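Local coordinates for cytoplasmic protein (PDB 2O3L) that is of unknown function but forms a compact, all-helical domain of the DUF1048 family with a left-handed superhelix fold, at residues 25-30 against 67-72. Sequence-based numbering, arbitrary orientation.
Sequences QNYMWN and DVASFA
Helix 15-31 packs against the first turn of helix 68-82 in this all-helical superhelix, and one aromatic side chain, Tyr27, carries nearly the whole contact by resting against Ala69 and Ala72. The two alanines are three residues apart, about one helical turn, and their small side chains let a flat ring settle close to the helix backbone. The two segments come nearest at Tyr27 and Ala72, whose CA atoms are 6.6 Å apart. With CG anti to the backbone N (chi1 -179°), the tyrosine ring reaches out from its own helix and across this turn.

Different parts of the ring meet the two methyls. Ala72 CB approaches obliquely and lies 3.4 Å from Tyr27 CD1, a close fit at the root of the ring, whereas Ala69 CB sits 3.6 Å from Tyr27 CE2, farther out and diagonally across, on the same side of the ring plane. On that side too, the carbonyl oxygen Ala69 O stands 3.6 Å above the ring face of Tyr27, displaced toward the rim at CZ. The phenol hydroxyl is carried past the alanines to hydrogen-bond Asp73 OD1 on the same helix, and the ring also stacks with Phe31.

Asp67 occupies the N-cap of helix 68-82: its OD1 accepts from Ser70 N at 3.2 Å, with the amide coming from well above the carboxylate plane. Aspartate suits this place because its short acidic side chain can fold back onto this first-turn amide, whose bond to Asp67 O is weak. Ala72 also touches Ile24, so the apolar seam extends along helix 15-31. The chemistry therefore divides along the tyrosine: the small alanine methyls permit a close approach here, while the hydroxyl's bond to Asp73 probably limits movement of the ring's outer end.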
# COMPACT_ATOMS: atom_id res chain seq x y z
N GLN A 25 -1.30 -5.28 -1.43
CA GLN A 25 -1.72 -5.35 -2.83
C GLN A 25 -2.56 -6.61 -3.07
O GLN A 25 -3.66 -6.56 -3.66
CB GLN A 25 -0.48 -5.30 -3.72
CG GLN A 25 -0.78 -5.21 -5.17
CD GLN A 25 0.47 -5.00 -5.97
OE1 GLN A 25 1.47 -5.67 -5.74
NE2 GLN A 25 0.43 -4.05 -6.93
N ASN A 26 -2.08 -7.74 -2.57
CA ASN A 26 -2.83 -8.96 -2.73
C ASN A 26 -4.16 -8.91 -1.97
O ASN A 26 -5.20 -9.40 -2.47
CB ASN A 26 -2.00 -10.18 -2.33
CG ASN A 26 -1.03 -10.59 -3.43
OD1 ASN A 26 -1.43 -11.18 -4.44
ND2 ASN A 26 0.25 -10.26 -3.25
N TYR A 27 -4.14 -8.37 -0.77
CA TYR A 27 -5.37 -8.31 0.03
C TYR A 27 -6.45 -7.51 -0.76
O TYR A 27 -7.60 -7.92 -0.90
CB TYR A 27 -5.12 -7.71 1.40
CG TYR A 27 -6.37 -7.67 2.24
CD1 TYR A 27 -7.33 -6.64 2.08
CD2 TYR A 27 -6.62 -8.63 3.18
CE1 TYR A 27 -8.48 -6.61 2.87
CE2 TYR A 27 -7.77 -8.62 3.97
CZ TYR A 27 -8.69 -7.62 3.80
OH TYR A 27 -9.81 -7.64 4.57
N MSE A 28 -6.03 -6.40 -1.34
CA MSE A 28 -6.94 -5.52 -2.07
C MSE A 28 -7.49 -6.18 -3.33
O MSE A 28 -8.67 -6.09 -3.62
CB MSE A 28 -6.21 -4.21 -2.40
CG MSE A 28 -5.96 -3.43 -1.14
SE MSE A 28 -5.16 -1.69 -1.48
CE MSE A 28 -6.33 -1.10 -2.83
N TRP A 29 -6.64 -6.91 -4.04
CA TRP A 29 -7.09 -7.66 -5.20
C TRP A 29 -8.01 -8.85 -4.80
O TRP A 29 -8.91 -9.22 -5.54
CB TRP A 29 -5.87 -8.21 -5.92
CG TRP A 29 -5.12 -7.22 -6.77
CD1 TRP A 29 -5.59 -6.09 -7.35
CD2 TRP A 29 -3.76 -7.34 -7.18
NE1 TRP A 29 -4.60 -5.47 -8.08
CE2 TRP A 29 -3.47 -6.23 -8.00
CE3 TRP A 29 -2.74 -8.26 -6.90
CZ2 TRP A 29 -2.20 -6.03 -8.56
CZ3 TRP A 29 -1.48 -8.05 -7.45
CH2 TRP A 29 -1.23 -6.96 -8.29
N ASN A 30 -7.75 -9.42 -3.63
CA ASN A 30 -8.57 -10.47 -3.11
C ASN A 30 -9.93 -9.97 -2.69
O ASN A 30 -10.91 -10.67 -2.88
CB ASN A 30 -7.88 -11.11 -1.92
CG ASN A 30 -6.72 -12.05 -2.32
OD1 ASN A 30 -6.63 -12.46 -3.48
ND2 ASN A 30 -5.85 -12.38 -1.36
N ASP A 67 -1.56 -6.20 12.41
CA ASP A 67 -2.65 -6.77 11.64
C ASP A 67 -2.79 -6.07 10.28
O ASP A 67 -3.59 -5.15 10.12
CB ASP A 67 -3.95 -6.68 12.43
CG ASP A 67 -5.08 -7.45 11.77
OD1 ASP A 67 -4.90 -7.94 10.62
OD2 ASP A 67 -6.15 -7.55 12.41
N VAL A 68 -2.04 -6.56 9.29
CA VAL A 68 -1.99 -5.96 7.96
C VAL A 68 -3.33 -6.11 7.25
O VAL A 68 -3.75 -5.22 6.52
CB VAL A 68 -0.81 -6.53 7.12
CG1 VAL A 68 -0.81 -6.01 5.68
CG2 VAL A 68 0.49 -6.20 7.81
N ALA A 69 -4.04 -7.22 7.47
CA ALA A 69 -5.34 -7.38 6.83
C ALA A 69 -6.31 -6.29 7.28
O ALA A 69 -7.05 -5.75 6.48
CB ALA A 69 -5.95 -8.77 7.13
N SER A 70 -6.27 -5.95 8.57
CA SER A 70 -7.16 -4.95 9.08
C SER A 70 -6.78 -3.55 8.54
O SER A 70 -7.67 -2.75 8.25
CB SER A 70 -7.20 -5.00 10.60
OG SER A 70 -7.85 -3.87 11.08
N PHE A 71 -5.49 -3.29 8.38
CA PHE A 71 -5.01 -2.09 7.72
C PHE A 71 -5.54 -2.00 6.26
O PHE A 71 -6.12 -0.99 5.86
CB PHE A 71 -3.48 -2.06 7.71
CG PHE A 71 -2.90 -0.84 7.07
CD1 PHE A 71 -2.90 0.37 7.74
CD2 PHE A 71 -2.41 -0.88 5.78
CE1 PHE A 71 -2.38 1.51 7.13
CE2 PHE A 71 -1.90 0.25 5.16
CZ PHE A 71 -1.90 1.46 5.84
N ALA A 72 -5.33 -3.06 5.50
CA ALA A 72 -5.70 -3.08 4.10
C ALA A 72 -7.21 -2.98 3.99
O ALA A 72 -7.73 -2.26 3.14
CB ALA A 72 -5.18 -4.33 3.43